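Assemblin (Human herpesvirus 3, PDB 1VZV) probably cleaves the scaffold assembly protein inside the spherical procapsid as a serine protease, so that the herpesvirus capsid can mature to its icosahedral form. Local coordinates at residues G136-V142 with R212-I218; A6-Y12 with D57-F63; I40-C46 with V191-T195; T103-V109 with T141-Y145. All blocks are in the same frame, centred on the assembly; numbering follows the deposited sequence.

Overall arrangement
All four contacts lie in the one assemblin (peptidase S21) domain. Contact 2 closes first along the chain and joins strands 3-8 and 61-67 of the mixed sheet. Contact 4 couples helix 96-105 and strand 108-112 to strand 144-146, the sheet neighbour of strand 3-8. It is nested inside the loop closed by contact 3. Contact 1 shares Thr-141 and Val-142 with contact 4, and their centres are about 9 Å apart. Contacts 1 and 2 meet through the Glu-215 to Arg-59 salt bridge. Contact 3 lies about 23 Å from contact 2, centre to centre. It brings catalytic His-42 close to the interface of the dimer, the active species.

Contact 1. Residues G136-V142 with R212-I218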
# COMPACT_ATOMS: atom_id res chain seq x y z
N GLY A 136 8.02 -12.16 -0.65
CA GLY A 136 8.97 -12.55 -1.67
C GLY A 136 8.57 -13.77 -2.46
O GLY A 136 7.65 -14.51 -2.12
N ARG A 137 9.30 -13.99 -3.54
CA ARG A 137 9.10 -15.12 -4.42
C ARG A 137 9.35 -16.45 -3.67
O ARG A 137 8.75 -17.48 -4.02
CB ARG A 137 10.09 -15.03 -5.57
CG ARG A 137 10.65 -13.63 -5.81
CD ARG A 137 9.88 -12.93 -6.92
NE ARG A 137 9.81 -13.80 -8.08
CZ ARG A 137 10.87 -14.37 -8.67
NH1 ARG A 137 12.11 -14.09 -8.26
NH2 ARG A 137 10.68 -15.17 -9.71
N ARG A 138 10.27 -16.43 -2.69
CA ARG A 138 10.64 -17.63 -1.91
C ARG A 138 9.78 -17.98 -0.71
O ARG A 138 9.15 -17.12 -0.11
CB ARG A 138 12.13 -17.59 -1.58
CG ARG A 138 12.93 -17.86 -2.84
CD ARG A 138 14.44 -17.58 -2.78
NE ARG A 138 14.96 -17.69 -4.15
CZ ARG A 138 16.17 -17.31 -4.55
NH1 ARG A 138 17.05 -16.78 -3.71
NH2 ARG A 138 16.48 -17.47 -5.83
N VAL A 139 9.84 -19.24 -0.29
CA VAL A 139 8.99 -19.74 0.78
C VAL A 139 9.17 -19.49 2.29
O VAL A 139 8.23 -19.73 3.06
CB VAL A 139 8.67 -21.26 0.56
CG1 VAL A 139 8.21 -21.49 -0.87
CG2 VAL A 139 9.89 -22.11 0.89
N GLY A 140 10.34 -19.08 2.76
CA GLY A 140 10.47 -18.83 4.19
C GLY A 140 11.00 -17.42 4.40
O GLY A 140 11.50 -17.09 5.49
N THR A 141 10.84 -16.59 3.36
CA THR A 141 11.35 -15.22 3.30
C THR A 141 10.72 -14.16 4.18
O THR A 141 10.83 -12.98 3.88
CB THR A 141 11.43 -14.67 1.85
OG1 THR A 141 10.14 -14.72 1.21
CG2 THR A 141 12.44 -15.41 1.01
N VAL A 142 10.00 -14.55 5.23
CA VAL A 142 9.44 -13.54 6.12
C VAL A 142 10.59 -13.15 7.06
O VAL A 142 11.48 -13.97 7.34
CB VAL A 142 8.22 -14.07 6.85
CG1 VAL A 142 8.25 -13.69 8.29
CG2 VAL A 142 6.98 -13.52 6.21
N ARG A 212 4.51 -17.90 5.80
CA ARG A 212 5.95 -17.79 5.52
C ARG A 212 6.64 -17.65 6.87
O ARG A 212 7.76 -18.14 7.07
CB ARG A 212 6.26 -16.54 4.70
CG ARG A 212 5.56 -16.42 3.36
CD ARG A 212 6.22 -17.30 2.33
NE ARG A 212 5.84 -16.99 0.95
CZ ARG A 212 6.13 -15.85 0.31
NH1 ARG A 212 6.77 -14.85 0.91
NH2 ARG A 212 5.73 -15.71 -0.95
N ARG A 213 5.95 -16.98 7.80
CA ARG A 213 6.42 -16.75 9.17
C ARG A 213 6.58 -18.10 9.89
O ARG A 213 7.62 -18.39 10.45
CB ARG A 213 5.40 -15.89 9.91
CG ARG A 213 5.96 -14.91 10.93
CD ARG A 213 4.82 -14.32 11.79
NE ARG A 213 4.07 -15.40 12.41
CZ ARG A 213 4.33 -15.91 13.61
NH1 ARG A 213 5.26 -15.37 14.39
NH2 ARG A 213 3.61 -16.93 14.06
N ARG A 214 5.53 -18.93 9.84
CA ARG A 214 5.55 -20.24 10.45
C ARG A 214 6.63 -21.12 9.83
O ARG A 214 7.23 -21.95 10.49
CB ARG A 214 4.19 -20.90 10.25
CG ARG A 214 3.35 -20.99 11.48
CD ARG A 214 3.83 -22.11 12.39
NE ARG A 214 2.79 -23.11 12.68
CZ ARG A 214 1.72 -22.90 13.45
NH1 ARG A 214 1.52 -21.72 14.05
NH2 ARG A 214 0.85 -23.88 13.64
N GLU A 215 6.86 -20.96 8.54
CA GLU A 215 7.88 -21.76 7.88
C GLU A 215 9.27 -21.36 8.35
O GLU A 215 10.14 -22.22 8.53
CB GLU A 215 7.78 -21.67 6.33
CG GLU A 215 6.95 -22.79 5.61
CD GLU A 215 7.40 -24.26 5.94
OE1 GLU A 215 8.38 -24.49 6.68
OE2 GLU A 215 6.75 -25.22 5.45
N ALA A 216 9.50 -20.07 8.59
CA ALA A 216 10.83 -19.64 9.03
C ALA A 216 11.15 -20.06 10.46
O ALA A 216 12.31 -20.05 10.89
CB ALA A 216 10.99 -18.13 8.87
N GLY A 217 10.14 -20.49 11.20
CA GLY A 217 10.40 -20.87 12.56
C GLY A 217 10.07 -19.72 13.49
O GLY A 217 10.32 -19.81 14.69
N ILE A 218 9.56 -18.62 12.94
CA ILE A 218 9.18 -17.48 13.77
C ILE A 218 7.85 -17.92 14.34
O ILE A 218 6.80 -17.67 13.77
CB ILE A 218 8.97 -16.19 12.97
CG1 ILE A 218 10.23 -15.80 12.19
CG2 ILE A 218 8.59 -15.07 13.91
CD1 ILE A 218 10.13 -14.43 11.49
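Gly-140 and Arg-212 bring their backbones closest here, with CA atoms 4.8 Å apart, and Val-142 and Arg-213 follow. Residues 136-142 form an irregular loop after strand 129-133. Residues 212-216 are the last turn of helix 205-216, which ends in a Schellman motif. Gly-217 is its C-prime residue with positive phi, and Ile-218 N returns to Arg-213 O.

Arg-212 carries the contact. Its chain bends at chi2 (-77°) and then runs along the loop past Val-139. NH2 gives a weak hydrogen bond to Gly-136 O, with an N-H...O angle of only 122° and a doubtful, too short length. One guanidinium face lies against Arg-138 O, which stands 3.3 Å above the centre of the plane. The same carbonyl takes the hydroxyl of Thr-141, with OG1 2.9 Å from Arg-138 O. Val-142 packs on the helix with both methyls. CG2 touches Arg-212 CB at 3.5 Å, and CG1 lies 3.8 Å from Ile-218 CD1. Glu-215 leans its CB toward Val-139 O, but its carboxylate is paired with Arg-59.

The loop holds two consecutive arginines: Arg-137 touches Ser-110, and Arg-138 packs on Leu-111. In herpesvirus proteases such a loop helps to form the oxyanion hole. Arg-212 places its positive charge beside the carbonyls of Gly-136 and Arg-138, and so probably helps to hold this part of the loop.

Contact 2. Residues A6-Y12 with D57-F63; sequences AGYLALY and DIRGPFF
The ring of Tyr-8 is held between Phe-62 and Leu-11. Phe-62 turns its edge to one face, with ring centroids 5.3 Å apart and planes at 85°, a T-shaped pair. Leu-11 CD2 sits over the centre of the opposite face. Phe-62 has CG anti to the backbone N (chi1 -172°), and its own face lies against the Gly-7 carbonyl. It also meets Phe-156 edge to face. On the face of the sheet that carries Phe-63, Leu-9 CD1 packs on Phe-63 CD1, while Leu-9 CB meets Pro-61 CB at 3.9 Å. Leu-9 packs on Leu-111 and Phe-63 on Val-109 of strand 108-112; Pro-61 touches Val-26.

Strands 3-8 and 61-67 are antiparallel neighbours in the mixed sheet of the assemblin fold. Gly-7 and Phe-63 form a hydrogen-bonded pair, with Phe-63 N to Gly-7 O at 2.8 Å. Tyr-8 and Phe-62 are the non-hydrogen-bonded pair beside it. Leu-9 N still reaches Pro-61 O (2.9 Å).

Beyond the strands the two segments stay together. Tyr-12 N bonds to Arg-59 O at 3.1 Å. The Tyr-12 ring lies over Gly-60, whose CA makes a CH-pi contact 3.6 Å from the ring centroid.

At the polar edge the Tyr-8 hydroxyl gives a hydrogen bond to Asp-57, with OH 3.2 Å from OD2. Asp-57 OD2 also takes a weak bond from Arg-59 N, inside the turn. The Arg-59 chain passes the Tyr-8 hydroxyl, and its NH2 forms a salt bridge with Glu-215 OE1.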
# COMPACT_ATOMS: atom_id res chain seq x y z
N ALA A 6 16.80 -10.16 10.53
CA ALA A 6 17.37 -11.49 10.40
C ALA A 6 16.30 -12.43 9.84
O ALA A 6 15.12 -12.27 10.16
CB ALA A 6 17.87 -11.99 11.74
N GLY A 7 16.69 -13.35 8.97
CA GLY A 7 15.74 -14.28 8.38
C GLY A 7 16.49 -15.16 7.42
O GLY A 7 17.70 -15.01 7.27
N TYR A 8 15.79 -16.09 6.77
CA TYR A 8 16.41 -16.99 5.80
C TYR A 8 16.30 -16.41 4.41
O TYR A 8 15.22 -16.03 3.97
CB TYR A 8 15.69 -18.31 5.75
CG TYR A 8 15.73 -19.15 6.99
CD1 TYR A 8 16.78 -20.01 7.22
CD2 TYR A 8 14.65 -19.19 7.86
CE1 TYR A 8 16.77 -20.87 8.25
CE2 TYR A 8 14.63 -20.05 8.90
CZ TYR A 8 15.69 -20.90 9.08
OH TYR A 8 15.66 -21.82 10.10
N LEU A 9 17.41 -16.41 3.70
CA LEU A 9 17.40 -15.89 2.34
C LEU A 9 16.56 -16.84 1.49
O LEU A 9 15.88 -16.40 0.55
CB LEU A 9 18.83 -15.82 1.79
CG LEU A 9 19.61 -14.52 1.88
CD1 LEU A 9 19.01 -13.61 2.91
CD2 LEU A 9 21.08 -14.79 2.16
N ALA A 10 16.60 -18.13 1.83
CA ALA A 10 15.87 -19.17 1.09
C ALA A 10 15.85 -20.52 1.82
O ALA A 10 16.80 -20.88 2.54
CB ALA A 10 16.52 -19.36 -0.28
N LEU A 11 14.77 -21.28 1.66
CA LEU A 11 14.73 -22.58 2.30
C LEU A 11 15.10 -23.62 1.26
O LEU A 11 14.50 -23.65 0.17
CB LEU A 11 13.37 -22.87 2.93
CG LEU A 11 13.00 -22.15 4.23
CD1 LEU A 11 11.78 -22.82 4.83
CD2 LEU A 11 14.14 -22.21 5.21
N TYR A 12 16.10 -24.44 1.59
CA TYR A 12 16.61 -25.48 0.70
C TYR A 12 15.48 -26.32 0.13
O TYR A 12 14.71 -26.96 0.89
CB TYR A 12 17.65 -26.36 1.39
CG TYR A 12 18.98 -25.66 1.69
CD1 TYR A 12 19.45 -24.60 0.92
CD2 TYR A 12 19.76 -26.07 2.76
CE1 TYR A 12 20.67 -23.98 1.22
CE2 TYR A 12 20.97 -25.46 3.06
CZ TYR A 12 21.41 -24.42 2.30
OH TYR A 12 22.59 -23.84 2.65
N ASP A 57 22.58 -22.63 7.38
CA ASP A 57 21.82 -23.43 8.34
C ASP A 57 21.37 -24.76 7.73
O ASP A 57 21.30 -24.91 6.50
CB ASP A 57 20.61 -22.64 8.86
CG ASP A 57 19.65 -23.50 9.68
OD1 ASP A 57 20.12 -24.33 10.48
OD2 ASP A 57 18.41 -23.35 9.52
N ILE A 58 21.11 -25.73 8.59
CA ILE A 58 20.65 -27.05 8.18
C ILE A 58 19.46 -26.86 7.21
O ILE A 58 19.31 -27.60 6.24
CB ILE A 58 20.24 -27.90 9.45
CG1 ILE A 58 20.95 -29.24 9.46
CG2 ILE A 58 18.75 -28.14 9.49
CD1 ILE A 58 20.58 -30.13 8.32
N ARG A 59 18.66 -25.82 7.47
CA ARG A 59 17.48 -25.47 6.69
C ARG A 59 17.72 -24.52 5.53
O ARG A 59 16.94 -24.52 4.59
CB ARG A 59 16.40 -24.86 7.59
CG ARG A 59 15.67 -25.82 8.53
CD ARG A 59 14.42 -25.16 9.19
NE ARG A 59 13.37 -24.79 8.23
CZ ARG A 59 12.06 -24.71 8.49
NH1 ARG A 59 11.55 -24.99 9.69
NH2 ARG A 59 11.25 -24.37 7.51
N GLY A 60 18.73 -23.66 5.62
CA GLY A 60 19.00 -22.73 4.54
C GLY A 60 19.90 -21.55 4.90
O GLY A 60 20.44 -21.51 5.99
N PRO A 61 20.15 -20.61 3.99
CA PRO A 61 21.01 -19.49 4.36
C PRO A 61 20.23 -18.62 5.35
O PRO A 61 19.06 -18.31 5.09
CB PRO A 61 21.17 -18.73 3.03
CG PRO A 61 20.91 -19.74 2.00
CD PRO A 61 19.78 -20.52 2.57
N PHE A 62 20.87 -18.25 6.46
CA PHE A 62 20.25 -17.39 7.49
C PHE A 62 21.11 -16.13 7.59
O PHE A 62 22.32 -16.23 7.73
CB PHE A 62 20.19 -18.10 8.84
CG PHE A 62 19.40 -17.36 9.87
CD1 PHE A 62 18.02 -17.50 9.94
CD2 PHE A 62 20.02 -16.49 10.76
CE1 PHE A 62 17.28 -16.78 10.87
CE2 PHE A 62 19.28 -15.77 11.68
CZ PHE A 62 17.91 -15.91 11.74
N PHE A 63 20.49 -14.96 7.53
CA PHE A 63 21.26 -13.72 7.56
C PHE A 63 20.86 -12.76 8.62
O PHE A 63 19.77 -12.81 9.15
CB PHE A 63 21.18 -12.99 6.22
CG PHE A 63 20.03 -11.99 6.10
CD1 PHE A 63 18.71 -12.40 6.07
CD2 PHE A 63 20.29 -10.63 5.97
CE1 PHE A 63 17.68 -11.50 5.89
CE2 PHE A 63 19.26 -9.73 5.80
CZ PHE A 63 17.96 -10.17 5.76

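Contact 3. Residues I40-C46 with V191-T195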
# COMPACT_ATOMS: atom_id res chain seq x y z
N ILE A 40 15.55 -1.29 -0.78
CA ILE A 40 14.11 -1.50 -0.80
C ILE A 40 13.61 -1.60 -2.24
O ILE A 40 13.99 -0.79 -3.05
CB ILE A 40 13.43 -0.27 -0.12
CG1 ILE A 40 13.87 -0.12 1.33
CG2 ILE A 40 11.91 -0.33 -0.29
CD1 ILE A 40 13.40 1.15 1.94
N ASP A 41 12.78 -2.59 -2.55
CA ASP A 41 12.20 -2.75 -3.90
C ASP A 41 13.25 -3.11 -4.96
O ASP A 41 12.96 -3.08 -6.16
CB ASP A 41 11.46 -1.44 -4.30
CG ASP A 41 10.68 -1.53 -5.67
OD1 ASP A 41 9.92 -2.51 -5.84
OD2 ASP A 41 10.80 -0.60 -6.53
N HIS A 42 14.43 -3.53 -4.51
CA HIS A 42 15.56 -3.86 -5.41
C HIS A 42 16.15 -2.60 -6.05
O HIS A 42 16.95 -2.68 -6.97
CB HIS A 42 15.19 -4.85 -6.51
CG HIS A 42 14.90 -6.23 -6.01
ND1 HIS A 42 15.86 -7.17 -5.71
CD2 HIS A 42 13.71 -6.85 -5.81
CE1 HIS A 42 15.24 -8.30 -5.34
NE2 HIS A 42 13.93 -8.16 -5.38
N ARG A 43 15.77 -1.44 -5.51
CA ARG A 43 16.24 -0.14 -5.96
C ARG A 43 17.69 0.12 -5.59
O ARG A 43 18.01 0.42 -4.45
CB ARG A 43 15.36 0.97 -5.39
CG ARG A 43 14.02 1.12 -6.08
CD ARG A 43 14.19 1.58 -7.51
NE ARG A 43 14.23 3.04 -7.64
CZ ARG A 43 13.14 3.80 -7.79
NH1 ARG A 43 11.93 3.23 -7.85
NH2 ARG A 43 13.26 5.14 -7.90
N LYS A 44 18.55 0.01 -6.58
CA LYS A 44 19.97 0.26 -6.46
C LYS A 44 20.19 1.65 -5.90
O LYS A 44 21.16 1.89 -5.21
CB LYS A 44 20.64 0.17 -7.84
CG LYS A 44 20.37 -1.17 -8.58
CD LYS A 44 21.08 -1.30 -9.94
CE LYS A 44 20.87 -2.71 -10.54
NZ LYS A 44 21.36 -3.83 -9.64
N ASP A 45 19.28 2.57 -6.22
CA ASP A 45 19.36 3.96 -5.75
C ASP A 45 18.72 4.11 -4.41
O ASP A 45 18.58 5.23 -3.91
CB ASP A 45 18.66 4.92 -6.72
CG ASP A 45 17.19 4.57 -6.94
OD1 ASP A 45 16.78 3.42 -6.70
OD2 ASP A 45 16.43 5.46 -7.38
N CYS A 46 18.26 2.99 -3.85
CA CYS A 46 17.60 3.03 -2.56
C CYS A 46 18.07 1.95 -1.59
O CYS A 46 17.32 1.03 -1.28
CB CYS A 46 16.09 2.99 -2.74
SG CYS A 46 15.25 3.37 -1.21
N VAL A 191 9.92 5.19 -3.62
CA VAL A 191 10.22 3.78 -3.63
C VAL A 191 9.20 3.07 -2.73
O VAL A 191 8.71 2.01 -3.07
CB VAL A 191 11.64 3.45 -3.13
CG1 VAL A 191 11.94 1.97 -3.34
CG2 VAL A 191 12.67 4.29 -3.83
N LEU A 192 8.86 3.70 -1.61
CA LEU A 192 7.91 3.11 -0.66
C LEU A 192 6.49 3.17 -1.19
O LEU A 192 5.65 2.40 -0.76
CB LEU A 192 8.01 3.76 0.72
CG LEU A 192 9.29 3.61 1.55
CD1 LEU A 192 9.14 4.34 2.86
CD2 LEU A 192 9.59 2.17 1.82
N LEU A 193 6.21 4.12 -2.07
CA LEU A 193 4.89 4.17 -2.68
C LEU A 193 4.87 3.07 -3.73
O LEU A 193 3.86 2.45 -3.96
CB LEU A 193 4.62 5.51 -3.38
CG LEU A 193 3.40 5.43 -4.32
CD1 LEU A 193 2.17 5.34 -3.49
CD2 LEU A 193 3.29 6.59 -5.24
N SER A 194 6.01 2.84 -4.37
CA SER A 194 6.11 1.83 -5.42
C SER A 194 5.90 0.41 -4.95
O SER A 194 5.52 -0.45 -5.74
CB SER A 194 7.45 1.95 -6.15
OG SER A 194 7.56 0.97 -7.17
N THR A 195 6.18 0.12 -3.68
CA THR A 195 5.97 -1.23 -3.22
C THR A 195 4.49 -1.45 -2.94
O THR A 195 4.03 -2.58 -3.03
CB THR A 195 6.90 -1.64 -2.04
OG1 THR A 195 6.57 -0.92 -0.86
CG2 THR A 195 8.33 -1.38 -2.38
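Val-191 has CG1 anti to the backbone N (chi1 -173°), and this splays its two methyls across the loop 40-46. CG1 is directed at Ile-40, Asp-41 and Arg-43, while CG2 reaches Cys-46. The loop joins the antiparallel strands 37-40 and 47-56 as the end of a beta hairpin. It is built from a type I' turn, Ile-40 to Arg-43, and a type I turn, Arg-43 to Cys-46. His-42 of the catalytic triad sits in the first turn.

Val-191 CG1 lies 3.8 Å from Ile-40 CG2 and 3.6 Å from Asp-41 CB. Val-191 CG2 meets Cys-46 SG at 3.8 Å. Further along helix 185-197, Leu-192 CD2 touches Ile-40 CD1 at 3.9 Å. Thr-195 CG2 packs on Asp-41 CB, the two side chains passing in opposite directions.

The polar ends of Asp-41 and Ser-194 bond to the second subunit. Asp-41 OD1 is hydrogen-bonded to His-81 of that chain, and Ser-194 OG to its Ala-79 carbonyl. The turn that carries His-42 is thus tied to the dimer interface, which fits the dimer being the active species.

Arg-43 folds back at chi2 and chi3 and lays a guanidinium face over Val-191 CG2. It grips Asp-45 side-on through NE and NH2, with Arg-43 NE 2.7 Å from Asp-45 OD1 on its syn lone pair.

Contact 4. Residues T103-V109 with T141-Y145; sequences TNYLPSV and TVVNY
Tyr-145 and Leu-106 make the side-chain hydrogen bond of this contact. The phenol OH gives its proton to Leu-106 O at 2.7 Å, in the carbonyl plane. Leu-106 is the first residue to leave helix 96-105, so the bond ties down the turn after it. The Tyr-145 ring runs past Thr-103 in the opposite direction, with CD1 3.4 Å from Thr-103 OG1. That hydroxyl is itself bonded to Leu-99 O.

Two backbone bonds flank the single bridge of Ser-108 with Val-142. Val-143 N meets Pro-107 O at 3.0 Å, and Val-109 N meets Thr-141 O at 3.1 Å. Val-143 and Val-109 then cross at about a right angle, CG1 on CG2 at 3.6 Å. Ser-108 OG passes Thr-141 O at a poor angle for bonding; its hydrogen bond is to Val-134 O.

Val-109 is backed by Val-130 and Leu-132 of strand 129-133, and Tyr-145 by Leu-132. Strand 108-112 pairs with that strand and carries the nucleophile Ser-110 just beyond Val-109. Helix 205-216 is a further neighbour of residues 141-145, and Asn-144 is hydrogen-bonded through its backbone to Ala-6 of strand 3-8.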
# COMPACT_ATOMS: atom_id res chain seq x y z
N THR A 103 8.22 -3.09 10.15
CA THR A 103 7.97 -4.52 10.16
C THR A 103 6.69 -4.81 9.42
O THR A 103 6.67 -5.71 8.62
CB THR A 103 7.92 -5.13 11.58
OG1 THR A 103 9.19 -5.01 12.20
CG2 THR A 103 7.63 -6.59 11.51
N ASN A 104 5.65 -4.02 9.63
CA ASN A 104 4.39 -4.30 8.95
C ASN A 104 4.31 -3.87 7.48
O ASN A 104 3.59 -4.49 6.69
CB ASN A 104 3.21 -3.76 9.74
CG ASN A 104 2.85 -4.63 10.93
OD1 ASN A 104 2.00 -5.51 10.85
ND2 ASN A 104 3.50 -4.38 12.05
N TYR A 105 5.05 -2.83 7.10
CA TYR A 105 5.07 -2.35 5.72
C TYR A 105 5.95 -3.23 4.82
O TYR A 105 5.54 -3.63 3.75
CB TYR A 105 5.57 -0.90 5.64
CG TYR A 105 5.15 -0.16 4.39
CD1 TYR A 105 5.89 -0.23 3.21
CD2 TYR A 105 3.94 0.54 4.35
CE1 TYR A 105 5.43 0.36 2.05
CE2 TYR A 105 3.49 1.12 3.20
CZ TYR A 105 4.23 1.02 2.05
OH TYR A 105 3.71 1.56 0.91
N LEU A 106 7.17 -3.53 5.29
CA LEU A 106 8.14 -4.34 4.57
C LEU A 106 8.47 -5.68 5.25
O LEU A 106 9.62 -5.92 5.62
CB LEU A 106 9.42 -3.54 4.45
CG LEU A 106 9.38 -2.24 3.67
CD1 LEU A 106 10.73 -1.55 3.75
CD2 LEU A 106 9.01 -2.54 2.24
N PRO A 107 7.51 -6.60 5.35
CA PRO A 107 7.77 -7.87 6.01
C PRO A 107 8.68 -8.91 5.40
O PRO A 107 9.13 -9.78 6.12
CB PRO A 107 6.38 -8.42 6.27
CG PRO A 107 5.58 -7.88 5.20
CD PRO A 107 6.07 -6.47 5.06
N SER A 108 8.93 -8.88 4.10
CA SER A 108 9.80 -9.90 3.53
C SER A 108 11.13 -9.41 2.94
O SER A 108 11.36 -8.22 2.75
CB SER A 108 9.02 -10.77 2.53
OG SER A 108 7.88 -11.38 3.12
N VAL A 109 12.01 -10.36 2.63
CA VAL A 109 13.34 -10.09 2.09
C VAL A 109 13.54 -10.89 0.83
O VAL A 109 13.26 -12.08 0.83
CB VAL A 109 14.41 -10.52 3.10
CG1 VAL A 109 15.62 -11.19 2.41
CG2 VAL A 109 14.81 -9.30 3.97
N THR A 141 10.84 -16.59 3.36
CA THR A 141 11.35 -15.22 3.30
C THR A 141 10.72 -14.16 4.18
O THR A 141 10.83 -12.98 3.88
CB THR A 141 11.43 -14.67 1.85
OG1 THR A 141 10.14 -14.72 1.21
CG2 THR A 141 12.44 -15.41 1.01
N VAL A 142 10.00 -14.55 5.23
CA VAL A 142 9.44 -13.54 6.12
C VAL A 142 10.59 -13.15 7.06
O VAL A 142 11.48 -13.97 7.34
CB VAL A 142 8.22 -14.07 6.85
CG1 VAL A 142 8.25 -13.69 8.29
CG2 VAL A 142 6.98 -13.52 6.21
N VAL A 143 10.66 -11.90 7.49
CA VAL A 143 11.75 -11.51 8.36
C VAL A 143 11.35 -10.89 9.68
O VAL A 143 10.20 -10.52 9.87
CB VAL A 143 12.75 -10.59 7.65
CG1 VAL A 143 13.51 -11.36 6.64
CG2 VAL A 143 12.05 -9.43 7.02
N ASN A 144 12.30 -10.84 10.61
CA ASN A 144 12.09 -10.25 11.90
C ASN A 144 13.07 -9.09 12.01
O ASN A 144 14.18 -9.15 11.48
CB ASN A 144 12.32 -11.28 13.00
CG ASN A 144 11.84 -10.80 14.37
OD1 ASN A 144 10.67 -10.46 14.54
ND2 ASN A 144 12.73 -10.80 15.34
N TYR A 145 12.59 -8.00 12.60
CA TYR A 145 13.34 -6.76 12.83
C TYR A 145 13.29 -6.47 14.33
O TYR A 145 12.27 -6.75 14.97
CB TYR A 145 12.63 -5.56 12.19
CG TYR A 145 12.49 -5.51 10.69
CD1 TYR A 145 11.54 -6.28 10.03
CD2 TYR A 145 13.25 -4.62 9.96
CE1 TYR A 145 11.36 -6.16 8.65
CE2 TYR A 145 13.08 -4.49 8.59
CZ TYR A 145 12.13 -5.26 7.93
OH TYR A 145 12.00 -5.13 6.55